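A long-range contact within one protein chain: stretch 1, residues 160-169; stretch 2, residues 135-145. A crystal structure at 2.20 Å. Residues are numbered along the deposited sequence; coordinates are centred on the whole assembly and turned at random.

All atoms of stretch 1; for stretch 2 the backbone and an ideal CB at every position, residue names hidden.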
ATOM      1  N   GLY B 160      13.656  21.663  -7.169  1.00 19.06           N
ATOM      2  CA  GLY B 160      12.663  22.706  -6.953  1.00 19.26           C
ATOM      3  C   GLY B 160      11.268  22.342  -7.439  1.00 23.71           C
ATOM      4  O   GLY B 160      10.451  23.210  -7.772  1.00 22.52           O
ATOM      5  N   ILE B 161      10.987  21.048  -7.480  1.00 23.15           N
ATOM      6  CA  ILE B 161       9.688  20.578  -7.931  1.00 20.94           C
ATOM      7  C   ILE B 161       8.769  20.350  -6.731  1.00 20.77           C
ATOM      8  O   ILE B 161       9.170  19.763  -5.727  1.00 20.95           O
ATOM      9  CB  ILE B 161       9.862  19.291  -8.762  1.00 25.86           C
ATOM     10  CG1 ILE B 161      10.698  19.623 -10.007  1.00 20.76           C
ATOM     11  CG2 ILE B 161       8.504  18.714  -9.155  1.00 26.70           C
ATOM     12  CD1 ILE B 161      11.232  18.426 -10.748  1.00 25.18           C
ATOM     13  N   GLU B 162       7.540  20.839  -6.831  1.00 19.04           N
ATOM     14  CA  GLU B 162       6.576  20.689  -5.748  1.00 27.23           C
ATOM     15  C   GLU B 162       6.119  19.232  -5.632  1.00 22.98           C
ATOM     16  O   GLU B 162       5.783  18.596  -6.628  1.00 18.49           O
ATOM     17  CB  GLU B 162       5.371  21.603  -5.991  1.00 23.08           C
ATOM     18  CG  GLU B 162       4.552  21.876  -4.738  1.00 44.27           C
ATOM     19  CD  GLU B 162       3.280  22.658  -5.024  1.00 56.84           C
ATOM     20  OE1 GLU B 162       3.342  23.636  -5.808  1.00 59.84           O
ATOM     21  OE2 GLU B 162       2.223  22.299  -4.456  1.00 54.66           O
ATOM     22  N   PHE B 163       6.114  18.702  -4.413  1.00 25.40           N
ATOM     23  CA  PHE B 163       5.701  17.316  -4.215  1.00 25.36           C
ATOM     24  C   PHE B 163       5.065  17.085  -2.859  1.00 25.28           C
ATOM     25  O   PHE B 163       5.237  17.876  -1.933  1.00 23.78           O
ATOM     26  CB  PHE B 163       6.900  16.371  -4.382  1.00 20.39           C
ATOM     27  CG  PHE B 163       7.930  16.494  -3.292  1.00 27.23           C
ATOM     28  CD1 PHE B 163       7.766  15.825  -2.081  1.00 24.96           C
ATOM     29  CD2 PHE B 163       9.051  17.299  -3.466  1.00 25.09           C
ATOM     30  CE1 PHE B 163       8.706  15.956  -1.058  1.00 30.00           C
ATOM     31  CE2 PHE B 163       9.995  17.436  -2.451  1.00 26.88           C
ATOM     32  CZ  PHE B 163       9.823  16.765  -1.244  1.00 26.13           C
ATOM     33  N   GLU B 164       4.346  15.974  -2.763  1.00 25.90           N
ATOM     34  CA  GLU B 164       3.661  15.565  -1.548  1.00 24.98           C
ATOM     35  C   GLU B 164       3.956  14.074  -1.406  1.00 24.23           C
ATOM     36  O   GLU B 164       3.879  13.337  -2.386  1.00 26.50           O
ATOM     37  CB  GLU B 164       2.158  15.791  -1.722  1.00 30.01           C
ATOM     38  CG  GLU B 164       1.359  15.876  -0.444  1.00 44.00           C
ATOM     39  CD  GLU B 164      -0.120  16.126  -0.707  1.00 47.94           C
ATOM     40  OE1 GLU B 164      -0.846  16.465   0.253  1.00 50.01           O
ATOM     41  OE2 GLU B 164      -0.558  15.980  -1.872  1.00 37.74           O
ATOM     42  N   VAL B 165       4.314  13.629  -0.206  1.00 23.12           N
ATOM     43  CA  VAL B 165       4.609  12.216   0.017  1.00 20.40           C
ATOM     44  C   VAL B 165       3.476  11.525   0.781  1.00 22.82           C
ATOM     45  O   VAL B 165       2.897  12.104   1.695  1.00 23.88           O
ATOM     46  CB  VAL B 165       5.896  12.016   0.843  1.00 16.27           C
ATOM     47  CG1 VAL B 165       6.271  10.535   0.854  1.00 16.69           C
ATOM     48  CG2 VAL B 165       7.020  12.854   0.279  1.00 12.68           C
ATOM     49  N   ILE B 166       3.167  10.288   0.405  1.00 18.65           N
ATOM     50  CA  ILE B 166       2.115   9.526   1.072  1.00 19.01           C
ATOM     51  C   ILE B 166       2.626   8.115   1.347  1.00 18.88           C
ATOM     52  O   ILE B 166       3.713   7.743   0.891  1.00 14.16           O
ATOM     53  CB  ILE B 166       0.823   9.426   0.198  1.00 15.99           C
ATOM     54  CG1 ILE B 166       1.102   8.621  -1.078  1.00 18.33           C
ATOM     55  CG2 ILE B 166       0.324  10.815  -0.165  1.00 12.31           C
ATOM     56  CD1 ILE B 166      -0.131   8.428  -1.982  1.00 10.13           C
ATOM     57  N   THR B 167       1.862   7.343   2.116  1.00 16.93           N
ATOM     58  CA  THR B 167       2.237   5.957   2.401  1.00 18.07           C
ATOM     59  C   THR B 167       1.651   5.151   1.249  1.00 14.58           C
ATOM     60  O   THR B 167       0.752   5.634   0.560  1.00 14.50           O
ATOM     61  CB  THR B 167       1.612   5.459   3.712  1.00 17.78           C
ATOM     62  OG1 THR B 167       0.190   5.530   3.608  1.00 15.53           O
ATOM     63  CG2 THR B 167       2.076   6.318   4.888  1.00 22.57           C
ATOM     64  N   ASP B 168       2.136   3.931   1.037  1.00 14.47           N
ATOM     65  CA  ASP B 168       1.627   3.113  -0.063  1.00 17.83           C
ATOM     66  C   ASP B 168       0.111   2.867   0.029  1.00 20.09           C
ATOM     67  O   ASP B 168      -0.599   2.917  -0.978  1.00 21.71           O
ATOM     68  CB  ASP B 168       2.357   1.759  -0.118  1.00 20.84           C
ATOM     69  CG  ASP B 168       3.887   1.901  -0.176  1.00 29.03           C
ATOM     70  OD1 ASP B 168       4.388   3.010  -0.467  1.00 37.49           O
ATOM     71  OD2 ASP B 168       4.595   0.892   0.055  1.00 22.86           O
ATOM     72  N   ALA B 169      -0.384   2.609   1.235  1.00 16.26           N
ATOM     73  CA  ALA B 169      -1.803   2.331   1.425  1.00 16.97           C
ATOM     74  C   ALA B 169      -2.733   3.503   1.105  1.00 17.86           C
ATOM     75  O   ALA B 169      -3.956   3.334   1.043  1.00 15.69           O
ATOM     76  CB  ALA B 169      -2.045   1.839   2.855  1.00 18.98           C
ATOM     77  N   UNK B 135       3.949  23.752 -15.320  1.00 31.32           N
ATOM     78  CA  UNK B 135       3.641  23.806 -13.895  1.00 35.61           C
ATOM     79  C   UNK B 135       2.849  22.579 -13.486  1.00 35.61           C
ATOM     80  O   UNK B 135       1.835  22.246 -14.107  1.00 31.63           O
ATOM     81  CB  UNK B 135       2.865  25.080 -13.553  1.00 35.61           C
ATOM     82  N   UNK B 136       3.311  21.912 -12.433  1.00 30.94           N
ATOM     83  CA  UNK B 136       2.648  20.715 -11.947  1.00 26.49           C
ATOM     84  C   UNK B 136       3.116  20.371 -10.540  1.00 29.62           C
ATOM     85  O   UNK B 136       4.061  20.972 -10.023  1.00 30.83           O
ATOM     86  CB  UNK B 136       2.903  19.541 -12.894  1.00 26.49           C
ATOM     87  N   UNK B 137       2.439  19.404  -9.928  1.00 24.50           N
ATOM     88  CA  UNK B 137       2.768  18.943  -8.587  1.00 26.06           C
ATOM     89  C   UNK B 137       2.880  17.429  -8.662  1.00 22.66           C
ATOM     90  O   UNK B 137       2.271  16.796  -9.526  1.00 24.11           O
ATOM     91  CB  UNK B 137       1.725  19.384  -7.558  1.00 26.06           C
ATOM     92  N   UNK B 138       3.647  16.848  -7.752  1.00 16.76           N
ATOM     93  CA  UNK B 138       3.825  15.411  -7.742  1.00 18.15           C
ATOM     94  C   UNK B 138       3.405  14.769  -6.422  1.00 24.38           C
ATOM     95  O   UNK B 138       3.668  15.296  -5.345  1.00 21.75           O
ATOM     96  CB  UNK B 138       5.288  15.074  -8.038  1.00 18.15           C
ATOM     97  N   UNK B 139       2.729  13.631  -6.525  1.00 21.36           N
ATOM     98  CA  UNK B 139       2.315  12.874  -5.357  1.00 18.12           C
ATOM     99  C   UNK B 139       3.092  11.582  -5.507  1.00 19.80           C
ATOM    100  O   UNK B 139       3.030  10.935  -6.553  1.00 23.31           O
ATOM    101  CB  UNK B 139       0.802  12.662  -5.272  1.00 18.12           C
ATOM    102  N   UNK B 140       3.848  11.216  -4.479  1.00 22.51           N
ATOM    103  CA  UNK B 140       4.642   9.999  -4.537  1.00 15.38           C
ATOM    104  C   UNK B 140       4.572   9.227  -3.229  1.00 16.97           C
ATOM    105  O   UNK B 140       4.323   9.801  -2.174  1.00 16.42           O
ATOM    106  CB  UNK B 140       6.097  10.331  -4.873  1.00 15.38           C
ATOM    107  N   UNK B 141       4.805   7.922  -3.305  1.00 18.13           N
ATOM    108  CA  UNK B 141       4.751   7.067  -2.131  1.00 18.63           C
ATOM    109  C   UNK B 141       6.135   6.883  -1.534  1.00 20.70           C
ATOM    110  O   UNK B 141       7.133   6.938  -2.248  1.00 19.19           O
ATOM    111  CB  UNK B 141       4.141   5.709  -2.484  1.00 18.63           C
ATOM    112  N   UNK B 142       6.187   6.660  -0.222  1.00 21.19           N
ATOM    113  CA  UNK B 142       7.456   6.443   0.458  1.00 22.91           C
ATOM    114  C   UNK B 142       8.047   5.114  -0.021  1.00 22.66           C
ATOM    115  O   UNK B 142       9.270   4.948  -0.052  1.00 20.72           O
ATOM    116  CB  UNK B 142       7.274   6.450   1.977  1.00 22.91           C
ATOM    117  N   UNK B 143       7.162   4.181  -0.381  1.00 19.33           N
ATOM    118  CA  UNK B 143       7.525   2.860  -0.908  1.00 22.92           C
ATOM    119  C   UNK B 143       8.170   1.875   0.064  1.00 27.49           C
ATOM    120  O   UNK B 143       9.392   1.689   0.053  1.00 26.09           O
ATOM    121  CB  UNK B 143       8.484   3.056  -2.084  1.00 22.92           C
ATOM    122  N   UNK B 144       7.348   1.224   0.880  1.00 23.96           N
ATOM    123  CA  UNK B 144       7.851   0.245   1.841  1.00 27.85           C
ATOM    124  C   UNK B 144       8.461  -0.937   1.091  1.00 24.30           C
ATOM    125  O   UNK B 144       8.035  -1.262  -0.014  1.00 19.56           O
ATOM    126  CB  UNK B 144       6.735  -0.226   2.776  1.00 27.85           C
ATOM    127  N   UNK B 145       9.431  -1.630   1.707  1.00 22.07           N
ATOM    128  CA  UNK B 145       9.980  -1.378   3.042  1.00 22.95           C
ATOM    129  C   UNK B 145      11.290  -0.586   3.069  1.00 27.06           C
ATOM    130  O   UNK B 145      11.742  -0.186   4.139  1.00 23.01           O
ATOM    131  CB  UNK B 145      10.203  -2.717   3.748  1.00 22.95           C
TER

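The backbone sets the terms before any side chain is chosen. The two strands run parallel, their directions 17° apart, and a ladder of backbone hydrogen bonds holds the register; within the strand, the extended backbone turns successive side chains to alternate faces of the sheet.

Position 135 has nothing of stretch 1 within 5.5 Å of its ideal CB, so the contact asks for nothing; it is Arg135, and its side chain stays clear.

At 136 the CA-to-CB bond points away, so a small residue would make no contact, while a long or aromatic one might reach back to Ile161. Phe136 does so: with chi1 at p, its CE1 lies 3.8 Å from Ile161 CG2. Its carbonyl is also tied to stretch 1, through a water that donates to Phe136 O and accepts from Glu162 N.

Position 137 points sideways, beside the acidic chain of Glu162. A lysine or arginine would suit the charge, and a polar residue would be tolerable. Lys137 runs its extended chain past the carboxylate, with CD 3.2 Å from Glu162 OE2; NZ stays 4.0 Å from that OE2, complementary in charge but beyond a salt bridge.

Position 138 shares a face with Phe163, whose CB is 4.2 Å from the ideal CB, and Ile161 CG2 is 5.0 Å away. Valine or isoleucine fits this apolar, extended site. Val138 puts CG2 4.1 Å from Ile161 CG2, while its backbone N donates to Glu162 O (3.0 Å) and its O accepts from Glu164 N (2.8 Å).

Position 139 turns to the other face, with Glu164 and Ile166. The Ile166 methyl favours a branched aliphatic, though the neighbouring acid would also admit something polar. The choice is Ile139, whose CG2 packs 4.0 Å from Ile166 CD1.

At 140 the side chain returns to the face of Phe163 and Val165, where a leucine, isoleucine or methionine could span both. Leu140 does: CD2 lies 4.1 Å from Phe163 CB and CD1 4.0 Å from Val165 CG1. Leu140 N donates to Glu164 O (3.0 Å), and Leu140 O accepts from Ile166 N (2.9 Å).

Position 141 has Asp168 OD1 3.4 Å from its ideal CB and Ile166 on its face, inviting a compact side chain with a polar and an apolar part. Thr141 lays CG2 4.0 Å from Ile166 CG1.

Position 142, pointing sideways past Val165, could take a long chain. In Glu142, OE1 accepts from a water that also accepts from Asp168 N; Glu142 N closes the ladder on Ile166 O at 2.9 Å.

Position 143 has positive phi, which favours glycine, then asparagine or aspartate; the CA-to-CB bond points away, so stretch 1 asks little of the side chain. Ser143 gives Asp168 OD1 a weak bond from its backbone N (3.0 Å), which any non-proline residue could supply. Ser143 OG and Thr141 OG1 are hydrogen-bonded at 3.0 Å.

At 144, beside the same carboxylate, small and polar suits. Ser144 N donates to Asp168 OD2 at 2.9 Å.

Position 145 points away, but the peptide bond before it is cis, which strongly favours proline; it is Pro145.

Stretch 2, residues 135-145: RFKVILTESSP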
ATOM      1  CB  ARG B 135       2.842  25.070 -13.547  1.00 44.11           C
ATOM      2  CG  ARG B 135       3.636  26.370 -13.644  1.00 50.05           C
ATOM      3  CD  ARG B 135       3.548  26.982 -15.030  1.00 57.85           C
ATOM      4  NE  ARG B 135       2.617  28.112 -15.086  1.00 63.06           N
ATOM      5  CZ  ARG B 135       1.319  28.048 -14.799  1.00 67.00           C
ATOM      6  NH1 ARG B 135       0.769  26.899 -14.424  1.00 72.81           N
ATOM      7  NH2 ARG B 135       0.563  29.136 -14.893  1.00 61.96           N
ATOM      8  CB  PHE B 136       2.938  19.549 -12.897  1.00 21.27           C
ATOM      9  CG  PHE B 136       4.403  19.256 -13.070  1.00 23.01           C
ATOM     10  CD1 PHE B 136       5.079  18.453 -12.161  1.00 16.68           C
ATOM     11  CD2 PHE B 136       5.113  19.801 -14.139  1.00 23.90           C
ATOM     12  CE1 PHE B 136       6.440  18.194 -12.310  1.00 26.46           C
ATOM     13  CE2 PHE B 136       6.474  19.549 -14.299  1.00 21.46           C
ATOM     14  CZ  PHE B 136       7.140  18.744 -13.384  1.00 21.00           C
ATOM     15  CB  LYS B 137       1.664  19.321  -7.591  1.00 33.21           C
ATOM     16  CG  LYS B 137       1.363  20.809  -7.512  1.00 49.70           C
ATOM     17  CD  LYS B 137       0.161  21.085  -6.613  1.00 55.07           C
ATOM     18  CE  LYS B 137      -0.274  22.547  -6.701  1.00 60.58           C
ATOM     19  NZ  LYS B 137      -1.497  22.823  -5.885  1.00 60.49           N
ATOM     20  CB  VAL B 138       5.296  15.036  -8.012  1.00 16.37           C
ATOM     21  CG1 VAL B 138       5.456  13.520  -8.030  1.00 15.40           C
ATOM     22  CG2 VAL B 138       5.749  15.638  -9.334  1.00 16.53           C
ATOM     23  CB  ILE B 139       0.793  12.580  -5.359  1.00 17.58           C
ATOM     24  CG1 ILE B 139       0.010  13.896  -5.349  1.00 20.88           C
ATOM     25  CG2 ILE B 139       0.427  11.743  -4.143  1.00 12.21           C
ATOM     26  CD1 ILE B 139      -1.483  13.743  -5.581  1.00 23.50           C
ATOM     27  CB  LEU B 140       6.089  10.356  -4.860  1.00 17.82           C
ATOM     28  CG  LEU B 140       6.763  11.267  -3.837  1.00 17.65           C
ATOM     29  CD1 LEU B 140       7.670  10.435  -2.945  1.00 15.21           C
ATOM     30  CD2 LEU B 140       7.559  12.338  -4.559  1.00 17.54           C
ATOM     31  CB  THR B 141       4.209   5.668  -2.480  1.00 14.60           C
ATOM     32  OG1 THR B 141       5.137   5.003  -3.349  1.00 22.22           O
ATOM     33  CG2 THR B 141       2.874   5.774  -3.170  1.00 13.12           C
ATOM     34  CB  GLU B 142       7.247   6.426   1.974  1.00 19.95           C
ATOM     35  CG  GLU B 142       6.332   5.330   2.472  1.00 32.86           C
ATOM     36  CD  GLU B 142       5.937   5.518   3.937  1.00 37.14           C
ATOM     37  OE1 GLU B 142       5.215   4.651   4.481  1.00 35.34           O
ATOM     38  OE2 GLU B 142       6.347   6.533   4.541  1.00 32.51           O
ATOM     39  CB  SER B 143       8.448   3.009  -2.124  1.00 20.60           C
ATOM     40  OG  SER B 143       7.906   3.915  -3.069  1.00 28.61           O
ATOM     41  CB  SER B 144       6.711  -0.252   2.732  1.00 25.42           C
ATOM     42  OG  SER B 144       6.121   0.826   3.432  1.00 28.43           O
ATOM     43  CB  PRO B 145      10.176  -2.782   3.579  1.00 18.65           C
ATOM     44  CG  PRO B 145      10.732  -3.475   2.370  1.00 21.99           C
ATOM     45  CD  PRO B 145       9.832  -2.966   1.232  1.00 18.55           C
TER
HETATM   46  O   HOH W   1       6.697  21.949  -9.440  1.00 27.71           O
HETATM   47  O   HOH W   2       4.109   2.994   3.128  1.00 23.70           O
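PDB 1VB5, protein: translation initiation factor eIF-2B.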